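Local coordinates for protein prephenate dehydratase (Arthrobacter aurescens, PDB 3MWB) that probably converts prephenate to phenylpyruvate, releasing water and carbon dioxide, for phenylalanine biosynthesis, and binds L-phenylalanine at its ACT domain, at residues 41-46 with 53-58; 217-222 with 247-252. One frame throughout, in Å; residues are numbered along the deposited sequence.

Contact 1. Residues 41-46 with 53-58; sequences NTALER and DAAMVP
Helix 41-46 lies over strand 54-58 with the two directions close to antiparallel, 162° apart, and Ala43 meets Ala55 where the backbones are nearest, their CA atoms 5.9 Å from each other. The small residues allow that closeness. The CB atoms of Ala43 and Ala55 face each other at 4.2 Å, and the same Ala55 CB also lies 3.7 Å from the carbonyl oxygen Ala43 O, so one methyl group meets both the side chain and the backbone of the helix. Thr10 OG1, on the neighbouring strand 8-12, hydrogen-bonds to this buried oxygen.

On one flank Leu44 reaches in. With its CG beside the backbone N and anti to the carbonyl carbon (chi1 -65°), the branch CD2 arrives 3.9 Å from Ala55 CB, while the side chain also packs on Ile74 and Leu80. Two residues farther along the strand, on the same side as Ala55, Val57 offers CG1 to Ala43 CB at 4.2 Å; its beta branch suits a strand and supplies bulk that the alanines lack. Elsewhere on the helix, Glu45 OE2 forms a salt bridge with Arg119 of the second subunit. Helix 40-48 links strand 33-37 to the parallel strand 54-60, with strand 8-12 between them: a beta-alpha-beta crossover of the kind found in the type 2 periplasmic-binding-protein fold, to which the dehydratase domain belongs.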
ATOM      1  N   ASN A  41     -10.013 -15.176  33.272  1.00 24.42           N
ATOM      2  CA  ASN A  41     -11.134 -14.256  33.389  1.00 26.15           C
ATOM      3  C   ASN A  41     -11.396 -13.872  34.841  1.00 24.83           C
ATOM      4  O   ASN A  41     -11.549 -12.696  35.139  1.00 24.03           O
ATOM      5  CB  ASN A  41     -12.423 -14.757  32.735  1.00 30.20           C
ATOM      6  CG  ASN A  41     -13.442 -13.618  32.551  1.00 35.21           C
ATOM      7  OD1 ASN A  41     -13.168 -12.625  31.847  1.00 39.13           O
ATOM      8  ND2 ASN A  41     -14.595 -13.729  33.215  1.00 39.49           N
ATOM      9  N   THR A  42     -11.410 -14.862  35.734  1.00 26.41           N
ATOM     10  CA  THR A  42     -11.602 -14.629  37.166  1.00 27.30           C
ATOM     11  C   THR A  42     -10.533 -13.698  37.724  1.00 24.80           C
ATOM     12  O   THR A  42     -10.843 -12.815  38.540  1.00 24.68           O
ATOM     13  CB  THR A  42     -11.650 -15.956  37.949  1.00 30.73           C
ATOM     14  OG1 THR A  42     -12.795 -16.700  37.515  1.00 34.29           O
ATOM     15  CG2 THR A  42     -11.801 -15.705  39.451  1.00 33.31           C
ATOM     16  N   ALA A  43      -9.285 -13.877  37.280  1.00 22.90           N
ATOM     17  CA  ALA A  43      -8.197 -12.977  37.705  1.00 22.01           C
ATOM     18  C   ALA A  43      -8.508 -11.535  37.317  1.00 20.52           C
ATOM     19  O   ALA A  43      -8.369 -10.604  38.136  1.00 21.03           O
ATOM     20  CB  ALA A  43      -6.832 -13.415  37.109  1.00 21.39           C
ATOM     21  N   LEU A  44      -8.911 -11.344  36.063  1.00 20.56           N
ATOM     22  CA  LEU A  44      -9.171  -9.999  35.538  1.00 19.73           C
ATOM     23  C   LEU A  44     -10.450  -9.392  36.108  1.00 20.78           C
ATOM     24  O   LEU A  44     -10.528  -8.180  36.347  1.00 20.30           O
ATOM     25  CB  LEU A  44      -9.211 -10.019  34.006  1.00 20.56           C
ATOM     26  CG  LEU A  44      -7.876 -10.372  33.308  1.00 21.36           C
ATOM     27  CD1 LEU A  44      -8.062 -10.514  31.796  1.00 23.71           C
ATOM     28  CD2 LEU A  44      -6.785  -9.345  33.568  1.00 22.14           C
ATOM     29  N   GLU A  45     -11.445 -10.244  36.310  1.00 22.28           N
ATOM     30  CA  GLU A  45     -12.716  -9.858  36.884  1.00 25.01           C
ATOM     31  C   GLU A  45     -12.485  -9.125  38.199  1.00 23.94           C
ATOM     32  O   GLU A  45     -13.068  -8.067  38.435  1.00 24.36           O
ATOM     33  CB  GLU A  45     -13.478 -11.125  37.188  1.00 28.27           C
ATOM     34  CG  GLU A  45     -14.921 -11.081  36.991  1.00 35.07           C
ATOM     35  CD  GLU A  45     -15.482 -12.483  37.032  1.00 43.75           C
ATOM     36  OE1 GLU A  45     -16.108 -12.841  38.056  1.00 46.54           O
ATOM     37  OE2 GLU A  45     -15.257 -13.238  36.051  1.00 45.16           O
ATOM     38  N   ARG A  46     -11.619  -9.682  39.044  1.00 23.21           N
ATOM     39  CA  ARG A  46     -11.361  -9.081  40.352  1.00 23.83           C
ATOM     40  C   ARG A  46     -10.790  -7.667  40.199  1.00 21.89           C
ATOM     41  O   ARG A  46     -11.179  -6.751  40.932  1.00 23.02           O
ATOM     42  CB  ARG A  46     -10.456  -9.977  41.224  1.00 24.61           C
ATOM     43  N   ASP A  53      -5.608  -4.775  42.650  1.00 24.90           N
ATOM     44  CA  ASP A  53      -4.938  -3.700  41.938  1.00 25.58           C
ATOM     45  C   ASP A  53      -4.501  -4.108  40.542  1.00 23.37           C
ATOM     46  O   ASP A  53      -4.615  -3.322  39.618  1.00 23.50           O
ATOM     47  CB  ASP A  53      -3.767  -3.182  42.746  1.00 28.81           C
ATOM     48  CG  ASP A  53      -4.218  -2.529  44.021  1.00 33.27           C
ATOM     49  OD1 ASP A  53      -4.901  -1.482  43.929  1.00 34.72           O
ATOM     50  OD2 ASP A  53      -3.923  -3.080  45.104  1.00 37.70           O
ATOM     51  N   ALA A  54      -3.992  -5.325  40.397  1.00 22.83           N
ATOM     52  CA  ALA A  54      -3.481  -5.774  39.113  1.00 21.04           C
ATOM     53  C   ALA A  54      -3.557  -7.286  39.051  1.00 21.00           C
ATOM     54  O   ALA A  54      -3.586  -7.954  40.090  1.00 21.98           O
ATOM     55  CB  ALA A  54      -2.052  -5.295  38.926  1.00 23.57           C
ATOM     56  N   ALA A  55      -3.578  -7.827  37.836  1.00 19.11           N
ATOM     57  CA  ALA A  55      -3.657  -9.262  37.641  1.00 18.52           C
ATOM     58  C   ALA A  55      -2.487  -9.703  36.768  1.00 19.07           C
ATOM     59  O   ALA A  55      -2.229  -9.084  35.747  1.00 18.62           O
ATOM     60  CB  ALA A  55      -4.968  -9.621  36.964  1.00 16.58           C
HETATM   61  N   MSE A  56      -1.787 -10.758  37.183  1.00 20.39           N
HETATM   62  CA  MSE A  56      -0.652 -11.286  36.446  1.00 21.78           C
HETATM   63  C   MSE A  56      -1.082 -12.503  35.627  1.00 21.08           C
HETATM   64  O   MSE A  56      -1.425 -13.553  36.186  1.00 20.56           O
HETATM   65  CB  MSE A  56       0.488 -11.665  37.392  1.00 25.02           C
HETATM   66  CG  MSE A  56       1.777 -12.093  36.671  1.00 30.15           C
HETATM   67 SE   MSE A  56       2.645 -10.605  35.680  1.00 38.23          SE
HETATM   68  CE  MSE A  56       3.523  -9.599  37.099  1.00 40.65           C
ATOM     69  N   VAL A  57      -1.051 -12.352  34.305  1.00 21.17           N
ATOM     70  CA  VAL A  57      -1.553 -13.390  33.417  1.00 21.71           C
ATOM     71  C   VAL A  57      -0.575 -13.656  32.284  1.00 24.76           C
ATOM     72  O   VAL A  57       0.123 -12.735  31.850  1.00 25.99           O
ATOM     73  CB  VAL A  57      -2.968 -13.038  32.875  1.00 19.97           C
ATOM     74  CG1 VAL A  57      -3.989 -12.971  34.028  1.00 20.61           C
ATOM     75  CG2 VAL A  57      -2.963 -11.712  32.082  1.00 19.73           C
ATOM     76  N   PRO A  58      -0.517 -14.912  31.794  1.00 21.80           N
ATOM     77  CA  PRO A  58       0.429 -15.221  30.723  1.00 22.37           C
ATOM     78  C   PRO A  58      -0.098 -14.740  29.379  1.00 23.00           C
ATOM     79  O   PRO A  58      -1.317 -14.690  29.167  1.00 22.42           O
ATOM     80  CB  PRO A  58       0.485 -16.747  30.741  1.00 22.60           C
ATOM     81  CG  PRO A  58      -0.886 -17.174  31.187  1.00 21.91           C
ATOM     82  CD  PRO A  58      -1.414 -16.058  32.087  1.00 21.68           C
TER

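Contact 2. Residues 217-222 with 247-252; sequences MEILDQ and FSIDAD. With PHE (phenylalanine), chain D.
Phe247 touches both the bound phenylalanine and Ile219 with different parts of one ring. Its CZ stands 3.6 Å from ligand CG, an atom near the plane of the Phe247 ring, so the protein ring turns its edge to the face of the ligand ring; the two ring planes are nearly perpendicular, and Phe247 CE1 spreads the contact to ligand CE1 at 3.8 Å. From the helix, Ile219 CD1 comes obliquely to Phe247 CE2, 3.7 Å away. Ile219 owes this reach to its extended outer torsion (chi2 160°), which carries CD1 out from the helix backbone. With an alanine in place of Phe247, the ligand ring would probably lose the rim set against it and Ile219 CD1 its aromatic neighbour, leaving a gap between helix and pocket.

Farther along, Leu220 CD2 meets Ile249 CD1 at 4.0 Å, branched aliphatic chains spanning axes 11.5 Å apart. This is the layer between helix and sheet of an ACT domain, in which helices 215-224 and 258-270 pack on a four-stranded antiparallel sheet. Ile219 also touches Leu267 of that second helix and Val206 of strand 200-207, while Ile249 touches Val204 and Leu230 on the strands to either side, and Phe247 rests against Leu216 and Ser235. The ligand is held further by hydrogen bonds to Asp211 and Leu216 N, and to Asn229 and Leu230 of the second subunit, placing the pocket at a subunit boundary. The side chain of Leu220 of this chain lies about 6 Å from another bound phenylalanine, and it also packs on Leu220 of the second subunit.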
HETATM    1  N   MSE A 217      -4.108  -4.782   6.133  1.00 29.74           N
HETATM    2  CA  MSE A 217      -3.057  -3.905   5.620  1.00 30.52           C
HETATM    3  C   MSE A 217      -3.361  -2.441   5.907  1.00 26.89           C
HETATM    4  O   MSE A 217      -2.472  -1.706   6.331  1.00 24.73           O
HETATM    5  CB  MSE A 217      -2.875  -4.095   4.133  1.00 37.42           C
HETATM    6  CG  MSE A 217      -2.042  -5.320   3.804  1.00 46.98           C
HETATM    7 SE   MSE A 217      -1.029  -4.931   2.228  1.00 66.31          SE
HETATM    8  CE  MSE A 217      -0.469  -3.130   2.688  1.00 56.54           C
ATOM      9  N   GLU A 218      -4.613  -2.033   5.692  1.00 26.41           N
ATOM     10  CA  GLU A 218      -5.035  -0.679   6.023  1.00 26.70           C
ATOM     11  C   GLU A 218      -4.792  -0.377   7.504  1.00 23.10           C
ATOM     12  O   GLU A 218      -4.346   0.706   7.839  1.00 23.77           O
ATOM     13  CB  GLU A 218      -6.510  -0.446   5.653  1.00 29.48           C
ATOM     14  CG  GLU A 218      -6.941   1.028   5.684  1.00 35.21           C
ATOM     15  CD  GLU A 218      -8.454   1.226   5.485  1.00 41.51           C
ATOM     16  OE1 GLU A 218      -9.213   0.229   5.579  1.00 43.24           O
ATOM     17  OE2 GLU A 218      -8.882   2.380   5.239  1.00 46.66           O
ATOM     18  N   ILE A 219      -5.064  -1.335   8.383  1.00 22.47           N
ATOM     19  CA  ILE A 219      -4.839  -1.137   9.825  1.00 22.09           C
ATOM     20  C   ILE A 219      -3.336  -1.108  10.150  1.00 22.77           C
ATOM     21  O   ILE A 219      -2.847  -0.240  10.894  1.00 24.17           O
ATOM     22  CB  ILE A 219      -5.593  -2.216  10.654  1.00 23.77           C
ATOM     23  CG1 ILE A 219      -7.104  -1.952  10.615  1.00 24.40           C
ATOM     24  CG2 ILE A 219      -5.092  -2.249  12.102  1.00 24.29           C
ATOM     25  CD1 ILE A 219      -7.979  -3.200  10.964  1.00 27.34           C
ATOM     26  N   LEU A 220      -2.588  -2.028   9.557  1.00 23.11           N
ATOM     27  CA  LEU A 220      -1.144  -2.097   9.796  1.00 25.30           C
ATOM     28  C   LEU A 220      -0.376  -0.880   9.252  1.00 24.69           C
ATOM     29  O   LEU A 220       0.607  -0.435   9.865  1.00 26.37           O
ATOM     30  CB  LEU A 220      -0.574  -3.406   9.268  1.00 28.12           C
ATOM     31  CG  LEU A 220      -1.085  -4.638  10.046  1.00 33.13           C
ATOM     32  CD1 LEU A 220      -0.143  -5.800   9.921  1.00 37.43           C
ATOM     33  CD2 LEU A 220      -1.306  -4.326  11.536  1.00 34.79           C
ATOM     34  N   ASP A 221      -0.867  -0.321   8.149  1.00 23.27           N
ATOM     35  CA  ASP A 221      -0.265   0.855   7.543  1.00 24.90           C
ATOM     36  C   ASP A 221      -0.250   2.053   8.489  1.00 24.38           C
ATOM     37  O   ASP A 221       0.643   2.884   8.384  1.00 25.42           O
ATOM     38  CB  ASP A 221      -0.956   1.246   6.228  1.00 27.10           C
ATOM     39  CG  ASP A 221      -0.067   2.112   5.345  1.00 32.75           C
ATOM     40  OD1 ASP A 221       1.069   1.696   5.065  1.00 35.70           O
ATOM     41  OD2 ASP A 221      -0.502   3.213   4.923  1.00 39.27           O
ATOM     42  N   GLN A 222      -1.215   2.132   9.411  1.00 20.70           N
ATOM     43  CA  GLN A 222      -1.207   3.214  10.400  1.00 20.93           C
ATOM     44  C   GLN A 222       0.115   3.229  11.179  1.00 20.27           C
ATOM     45  O   GLN A 222       0.671   4.298  11.411  1.00 22.19           O
ATOM     46  CB  GLN A 222      -2.399   3.132  11.348  1.00 21.91           C
ATOM     47  CG  GLN A 222      -3.762   3.210  10.671  1.00 23.55           C
ATOM     48  CD  GLN A 222      -3.889   4.387   9.719  1.00 27.89           C
ATOM     49  OE1 GLN A 222      -3.606   5.529  10.072  1.00 23.47           O
ATOM     50  NE2 GLN A 222      -4.328   4.103   8.495  1.00 30.94           N
ATOM     51  N   PHE A 247      -7.883  -7.699  15.915  1.00 20.47           N
ATOM     52  CA  PHE A 247      -6.443  -7.882  15.866  1.00 19.37           C
ATOM     53  C   PHE A 247      -5.818  -7.390  17.170  1.00 18.70           C
ATOM     54  O   PHE A 247      -6.051  -6.259  17.602  1.00 19.54           O
ATOM     55  CB  PHE A 247      -5.856  -7.162  14.663  1.00 19.50           C
ATOM     56  CG  PHE A 247      -6.550  -7.499  13.375  1.00 19.60           C
ATOM     57  CD1 PHE A 247      -6.311  -8.710  12.751  1.00 21.08           C
ATOM     58  CD2 PHE A 247      -7.457  -6.602  12.796  1.00 19.81           C
ATOM     59  CE1 PHE A 247      -6.970  -9.036  11.542  1.00 21.77           C
ATOM     60  CE2 PHE A 247      -8.099  -6.896  11.580  1.00 23.50           C
ATOM     61  CZ  PHE A 247      -7.868  -8.132  10.964  1.00 23.14           C
ATOM     62  N   SER A 248      -5.064  -8.275  17.805  1.00 18.91           N
ATOM     63  CA  SER A 248      -4.298  -7.984  19.009  1.00 19.35           C
ATOM     64  C   SER A 248      -2.865  -7.645  18.583  1.00 20.00           C
ATOM     65  O   SER A 248      -2.195  -8.431  17.889  1.00 20.76           O
ATOM     66  CB  SER A 248      -4.315  -9.212  19.917  1.00 20.08           C
ATOM     67  OG  SER A 248      -3.827  -8.936  21.218  1.00 19.71           O
ATOM     68  N   ILE A 249      -2.401  -6.462  18.961  1.00 19.88           N
ATOM     69  CA  ILE A 249      -1.176  -5.922  18.360  1.00 19.49           C
ATOM     70  C   ILE A 249      -0.280  -5.283  19.424  1.00 19.47           C
ATOM     71  O   ILE A 249      -0.762  -4.512  20.271  1.00 19.49           O
ATOM     72  CB  ILE A 249      -1.514  -4.852  17.266  1.00 18.94           C
ATOM     73  CG1 ILE A 249      -2.228  -5.482  16.049  1.00 18.43           C
ATOM     74  CG2 ILE A 249      -0.252  -4.132  16.783  1.00 19.90           C
ATOM     75  CD1 ILE A 249      -2.920  -4.473  15.151  1.00 19.16           C
ATOM     76  N   ASP A 250       1.016  -5.605  19.384  1.00 19.42           N
ATOM     77  CA  ASP A 250       2.021  -4.866  20.183  1.00 19.45           C
ATOM     78  C   ASP A 250       2.883  -4.058  19.234  1.00 19.55           C
ATOM     79  O   ASP A 250       3.417  -4.612  18.250  1.00 19.84           O
ATOM     80  CB  ASP A 250       2.938  -5.802  21.003  1.00 19.21           C
ATOM     81  CG  ASP A 250       2.173  -6.686  22.005  1.00 20.58           C
ATOM     82  OD1 ASP A 250       1.047  -6.323  22.439  1.00 20.64           O
ATOM     83  OD2 ASP A 250       2.719  -7.752  22.380  1.00 18.11           O
ATOM     84  N   ALA A 251       3.000  -2.753  19.506  1.00 19.57           N
ATOM     85  CA  ALA A 251       3.887  -1.852  18.751  1.00 19.25           C
ATOM     86  C   ALA A 251       5.036  -1.378  19.619  1.00 20.31           C
ATOM     87  O   ALA A 251       4.888  -1.287  20.859  1.00 20.65           O
ATOM     88  CB  ALA A 251       3.096  -0.655  18.225  1.00 19.82           C
ATOM     89  N   ASP A 252       6.181  -1.102  18.993  1.00 20.12           N
ATOM     90  CA  ASP A 252       7.312  -0.418  19.657  1.00 21.02           C
ATOM     91  C   ASP A 252       6.965   1.043  19.840  1.00 20.89           C
ATOM     92  O   ASP A 252       6.633   1.737  18.864  1.00 21.07           O
ATOM     93  CB  ASP A 252       8.563  -0.449  18.789  1.00 22.01           C
ATOM     94  CG  ASP A 252       9.176  -1.829  18.670  1.00 25.03           C
ATOM     95  OD1 ASP A 252       8.717  -2.766  19.376  1.00 28.50           O
ATOM     96  OD2 ASP A 252      10.151  -1.967  17.883  1.00 27.61           O
TER
HETATM   97  N   PHE D 312      -9.699 -10.590   5.539  1.00 23.38           N
HETATM   98  CA  PHE D 312      -8.978  -9.321   5.819  1.00 22.97           C
HETATM   99  C   PHE D 312      -7.650  -9.201   5.073  1.00 23.60           C
HETATM  100  O   PHE D 312      -7.273 -10.068   4.292  1.00 23.41           O
HETATM  101  CB  PHE D 312      -8.803  -9.105   7.336  1.00 22.97           C
HETATM  102  CG  PHE D 312      -8.080 -10.223   8.067  1.00 22.55           C
HETATM  103  CD1 PHE D 312      -6.687 -10.350   7.994  1.00 22.84           C
HETATM  104  CD2 PHE D 312      -8.789 -11.111   8.875  1.00 22.45           C
HETATM  105  CE1 PHE D 312      -6.012 -11.353   8.697  1.00 22.44           C
HETATM  106  CE2 PHE D 312      -8.111 -12.129   9.601  1.00 22.45           C
HETATM  107  CZ  PHE D 312      -6.733 -12.253   9.491  1.00 21.44           C
HETATM  108  OXT PHE D 312      -6.906  -8.222   5.226  1.00 24.11           O

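Both contacts are buried helix-on-strand packings made by apolar side chains, yet they belong to different domains and share no element; their centres lie 25 Å apart, with nearest atoms about 10 Å from each other. In contact 1, within the dehydratase domain, the small alanines let the helix and strand axes approach to 7.5 Å. In contact 2, within the ACT domain, isoleucine, leucine and phenylalanine span a wider axis separation, and the aromatic ring also serves the ligand pocket. The directions differ too, close to antiparallel in the first and near parallel in the second. Each reaches the second subunit, the helix of contact 1 through polar residues clear of the strand, contact 2 through apolar packing.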